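PDB 6B2V: SorB from Sorangium cellulosum, which contributes module nine of the sorangicin pathway, whose dehydratase-like pyran synthase domain, the part described here, forms a pyran ring in this polyketide antibiotic. Local coordinates for residues R41-A45 / A74-A78; A46-G50 / I96-A100. One frame throughout, in Å; residues are numbered along the deposited sequence.

Contact 1 of 2, residues R41-A45 / A74-A78; sequences RRAFA and AAEAA
F44 and A74 bring their CA atoms to 6.5 Å, R42 and A78 theirs to 7.7 Å, where strand 41-48 meets the C-terminal end of helix 64-77 in the N-terminal half of this double-hotdog domain, a long helix lying against a curved antiparallel sheet. Side chains therefore bridge the gap, and on the helix side the three that touch are all alanines, A74, A77 and A78, so the strand supplies the bulk. F44 holds its CG anti to the carbonyl carbon (chi1 -59°), which sends the ring out over the last helical turn. One ring face receives the carbonyl oxygen of A74, 3.6 Å from F44 CE1, an oxygen that also takes a weak backbone bond from A78 N. Three methyl groups meet the ring at different atoms: A74 CB at CD1, A77 CB at CE2, and A78 CB at CZ. V31 and E34 of the adjoining loop and strand 33-35 also touch F44, and V105 of strand 101-110 lies against A74. R42 extends from the same side of the strand, its chain bent at chi3 (68°), and lays its guanidinium across A78 CB, which sits 3.7 Å above the plane, offset toward the rim. The main polar partner of R42 is E34, in a salt bridge through NH2. Between the guanidinium and the carbonyls of A77, in the last helical turn, and A78, just after it, the links run through water: two waters lie between R42 NH1 and A78 O, each with one weak leg, and R42 NH2 donates at 2.9 Å to another water in the guanidinium plane, which lies 3.1 Å from A77 O and can donate to it.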
loop_
_atom_site.group_PDB
_atom_site.type_symbol
_atom_site.label_atom_id
_atom_site.label_comp_id
_atom_site.label_asym_id
_atom_site.label_seq_id
_atom_site.Cartn_x
_atom_site.Cartn_y
_atom_site.Cartn_z
ATOM N N ARG A 41 19.933 16.603 1.103
ATOM C CA ARG A 41 18.643 16.275 0.560
ATOM C C ARG A 41 18.831 15.840 -0.856
ATOM O O ARG A 41 19.623 16.349 -1.562
ATOM C CB ARG A 41 17.713 17.449 0.553
ATOM C CG ARG A 41 17.175 17.726 1.908
ATOM C CD ARG A 41 16.468 19.050 2.005
ATOM N NE ARG A 41 15.903 19.516 0.764
ATOM C CZ ARG A 41 14.679 19.989 0.696
ATOM N NH1 ARG A 41 13.969 20.004 1.792
ATOM N NH2 ARG A 41 14.148 20.404 -0.450
ATOM N N ARG A 42 18.075 14.858 -1.256
ATOM C CA ARG A 42 18.056 14.391 -2.609
ATOM C C ARG A 42 16.602 14.337 -3.030
ATOM O O ARG A 42 15.779 13.981 -2.279
ATOM C CB ARG A 42 18.746 13.061 -2.733
ATOM C CG ARG A 42 20.240 13.247 -2.597
ATOM C CD ARG A 42 21.042 12.042 -2.932
ATOM N NE ARG A 42 21.019 11.669 -4.319
ATOM C CZ ARG A 42 21.639 10.597 -4.772
ATOM N NH1 ARG A 42 22.319 9.851 -3.946
ATOM N NH2 ARG A 42 21.577 10.263 -6.020
ATOM N N ALA A 43 16.352 14.707 -4.255
ATOM C CA ALA A 43 15.022 14.822 -4.784
ATOM C C ALA A 43 14.917 14.168 -6.123
ATOM O O ALA A 43 15.818 14.192 -6.891
ATOM C CB ALA A 43 14.641 16.300 -4.883
ATOM N N PHE A 44 13.778 13.541 -6.364
ATOM C CA PHE A 44 13.479 12.857 -7.597
ATOM C C PHE A 44 12.110 13.226 -8.106
ATOM O O PHE A 44 11.294 13.590 -7.349
ATOM C CB PHE A 44 13.559 11.332 -7.441
ATOM C CG PHE A 44 14.890 10.857 -6.996
ATOM C CD1 PHE A 44 15.217 10.920 -5.700
ATOM C CD2 PHE A 44 15.793 10.378 -7.881
ATOM C CE1 PHE A 44 16.434 10.526 -5.256
ATOM C CE2 PHE A 44 17.017 9.971 -7.454
ATOM C CZ PHE A 44 17.336 10.045 -6.141
ATOM N N ALA A 45 11.912 13.116 -9.405
ATOM C CA ALA A 45 10.679 13.490 -10.023
ATOM C C ALA A 45 10.217 12.585 -11.141
ATOM O O ALA A 45 10.979 11.873 -11.674
ATOM C CB ALA A 45 10.799 14.915 -10.519
ATOM N N ALA A 74 12.731 5.740 -5.084
ATOM C CA ALA A 74 13.621 6.895 -5.053
ATOM C C ALA A 74 14.820 6.651 -4.147
ATOM O O ALA A 74 15.903 7.037 -4.449
ATOM C CB ALA A 74 12.874 8.156 -4.655
ATOM N N ALA A 75 14.582 6.044 -3.011
ATOM C CA ALA A 75 15.643 5.712 -2.113
ATOM C C ALA A 75 16.594 4.696 -2.753
ATOM O O ALA A 75 17.771 4.794 -2.556
ATOM C CB ALA A 75 15.098 5.196 -0.805
ATOM N N GLU A 76 16.055 3.729 -3.498
ATOM C CA GLU A 76 16.878 2.728 -4.198
ATOM C C GLU A 76 17.720 3.425 -5.235
ATOM O O GLU A 76 18.833 3.069 -5.441
ATOM C CB GLU A 76 16.059 1.579 -4.828
ATOM C CG GLU A 76 16.866 0.370 -5.201
ATOM C CD GLU A 76 16.054 -0.888 -5.434
ATOM O OE1 GLU A 76 16.477 -1.945 -4.996
ATOM O OE2 GLU A 76 15.038 -0.807 -6.069
ATOM N N ALA A 77 17.180 4.449 -5.878
ATOM C CA ALA A 77 17.912 5.227 -6.875
ATOM C C ALA A 77 19.042 6.031 -6.304
ATOM O O ALA A 77 20.038 6.247 -6.949
ATOM C CB ALA A 77 17.017 6.081 -7.720
ATOM N N ALA A 78 18.898 6.381 -5.050
ATOM C CA ALA A 78 19.898 7.111 -4.304
ATOM C C ALA A 78 20.878 6.167 -3.627
ATOM O O ALA A 78 21.461 6.548 -2.692
ATOM C CB ALA A 78 19.242 7.977 -3.271
HETATM O O HOH W 1 22.779 7.653 -6.644
HETATM O O HOH W 2 24.302 7.587 -4.403
HETATM O O HOH W 3 22.367 8.915 -1.049
#

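Contact 2 of 2, residues A46-G50 / I96-A100; sequences AVFDG and IRDRA
V47 opens the contact with its CG1 methyl, which meets A100 CB at 4.0 Å, CG1 being anti to the backbone N (chi1 177°). Here the end of strand 41-48 runs beside the loop that leads into strand 101-110, its antiparallel neighbour in the N-terminal hotdog fold. At F48 the main chain and side chain serve different partners. F48 O lies 3.1 Å from A100 CA in a bent, hence weak, CA-H...O contact (124° at the hydrogen); A100 CB is 3.2 Å from F48 O, and I96 CG2 lies 3.8 Å from the same oxygen. F48 CB, meanwhile, packs against I96 CD1, while the ring leads away to an edge-to-face stack with F62. F48 also shares a backbone hydrogen bond with C101 of strand 101-110, at the end of the strand. D49 follows, its CA 4.0 Å from that of A100. The carboxylate turns from the loop, and OD1 accepts from A51 N, although D49 CB still touches A100 CB. G50, in the turn after the strand, has phi 94°, a backbone shape that would press a CB against the preceding carbonyl oxygen; I96 O also lies close to where that CB would be. The lack of a side chain thus lets the turn pass near I96. Q60 bridges the two segments, its NE2 donating to both G50 O and I96 O, and E52 receives the backbone N-H groups of D49 and G50. The I96 side chain packs against the turn, with CG2 3.8 Å from G50 N.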
loop_
_atom_site.group_PDB
_atom_site.type_symbol
_atom_site.label_atom_id
_atom_site.label_comp_id
_atom_site.label_asym_id
_atom_site.label_seq_id
_atom_site.Cartn_x
_atom_site.Cartn_y
_atom_site.Cartn_z
ATOM N N ALA A 46 8.917 12.609 -11.394
ATOM C CA ALA A 46 8.276 11.921 -12.473
ATOM C C ALA A 46 7.079 12.721 -12.964
ATOM O O ALA A 46 6.447 13.360 -12.231
ATOM C CB ALA A 46 7.833 10.523 -12.041
ATOM N N VAL A 47 6.787 12.624 -14.238
ATOM C CA VAL A 47 5.637 13.261 -14.817
ATOM C C VAL A 47 4.670 12.193 -15.308
ATOM O O VAL A 47 5.063 11.334 -15.971
ATOM C CB VAL A 47 6.024 14.104 -16.035
ATOM C CG1 VAL A 47 4.805 14.697 -16.660
ATOM C CG2 VAL A 47 6.978 15.186 -15.611
ATOM N N PHE A 48 3.414 12.305 -14.942
ATOM C CA PHE A 48 2.385 11.384 -15.333
ATOM C C PHE A 48 1.342 12.073 -16.154
ATOM O O PHE A 48 1.006 13.172 -15.902
ATOM C CB PHE A 48 1.733 10.779 -14.104
ATOM C CG PHE A 48 2.702 10.151 -13.174
ATOM C CD1 PHE A 48 3.186 8.900 -13.423
ATOM C CD2 PHE A 48 3.162 10.810 -12.089
ATOM C CE1 PHE A 48 4.089 8.328 -12.596
ATOM C CE2 PHE A 48 4.071 10.233 -11.254
ATOM C CZ PHE A 48 4.546 8.983 -11.510
ATOM N N ASP A 49 0.924 11.416 -17.198
ATOM C CA ASP A 49 -0.097 11.947 -18.075
ATOM C C ASP A 49 -1.476 11.354 -17.956
ATOM O O ASP A 49 -2.369 11.833 -18.548
ATOM C CB ASP A 49 0.354 11.966 -19.529
ATOM C CG ASP A 49 0.515 10.610 -20.118
ATOM O OD1 ASP A 49 0.140 9.623 -19.534
ATOM O OD2 ASP A 49 1.051 10.556 -21.192
ATOM N N GLY A 50 -1.637 10.354 -17.125
ATOM C CA GLY A 50 -2.924 9.745 -16.963
ATOM C C GLY A 50 -3.211 8.529 -17.810
ATOM O O GLY A 50 -4.194 7.857 -17.607
ATOM N N ILE A 96 -5.153 12.698 -11.895
ATOM C CA ILE A 96 -4.551 13.119 -13.129
ATOM C C ILE A 96 -5.308 12.572 -14.304
ATOM O O ILE A 96 -5.259 11.406 -14.553
ATOM C CB ILE A 96 -3.120 12.620 -13.224
ATOM C CG1 ILE A 96 -2.301 13.235 -12.109
ATOM C CG2 ILE A 96 -2.502 13.044 -14.537
ATOM C CD1 ILE A 96 -0.917 12.690 -11.968
ATOM N N ARG A 97 -5.977 13.460 -15.003
ATOM C CA ARG A 97 -6.754 13.111 -16.151
ATOM C C ARG A 97 -6.617 14.098 -17.296
ATOM O O ARG A 97 -6.172 13.779 -18.335
ATOM C CB ARG A 97 -8.201 13.071 -15.776
ATOM C CG ARG A 97 -9.064 12.261 -16.720
ATOM C CD ARG A 97 -10.506 12.500 -16.361
ATOM N NE ARG A 97 -10.941 11.482 -15.431
ATOM C CZ ARG A 97 -11.264 11.649 -14.162
ATOM N NH1 ARG A 97 -11.225 12.841 -13.587
ATOM N NH2 ARG A 97 -11.607 10.575 -13.469
ATOM N N ASP A 98 -7.035 15.307 -17.057
ATOM C CA ASP A 98 -7.026 16.319 -18.102
ATOM C C ASP A 98 -5.644 16.690 -18.689
ATOM O O ASP A 98 -5.447 16.784 -19.878
ATOM C CB ASP A 98 -7.697 17.569 -17.531
ATOM C CG ASP A 98 -7.284 17.849 -16.072
ATOM O OD1 ASP A 98 -7.709 17.124 -15.137
ATOM O OD2 ASP A 98 -6.504 18.787 -15.869
ATOM N N ARG A 99 -4.698 16.855 -17.801
ATOM C CA ARG A 99 -3.368 17.317 -18.120
ATOM C C ARG A 99 -2.308 16.561 -17.349
ATOM O O ARG A 99 -2.543 16.191 -16.253
ATOM C CB ARG A 99 -3.384 18.760 -17.657
ATOM C CG ARG A 99 -2.056 19.494 -17.427
ATOM C CD ARG A 99 -2.140 20.971 -17.744
ATOM N NE ARG A 99 -2.483 21.181 -19.123
ATOM C CZ ARG A 99 -1.661 21.603 -20.085
ATOM N NH1 ARG A 99 -0.418 21.950 -19.862
ATOM N NH2 ARG A 99 -2.127 21.687 -21.316
ATOM N N ALA A 100 -1.110 16.462 -17.880
ATOM C CA ALA A 100 -0.027 15.823 -17.160
ATOM C C ALA A 100 0.414 16.647 -15.935
ATOM O O ALA A 100 0.158 17.793 -15.854
ATOM C CB ALA A 100 1.146 15.599 -18.030
#

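Both contacts use strand 41-48 of the N-terminal hotdog, and their centres lie 21 Å apart. Contact 1 takes the first part of the strand, contact 2 its last three residues and the turn beyond. Along the chain the order is 41-45, 46-50, 74-78, 96-100, so the two pairings cross. The partners differ in kind: contact 1 sets the strand against the end of helix 64-77, whereas contact 2 sets its exit beside the loop feeding strand 101-110. One strand near the sheet margin, between strands 33-35 and 101-110, is thus joined to the helix at one end and to its neighbour's entry at the other.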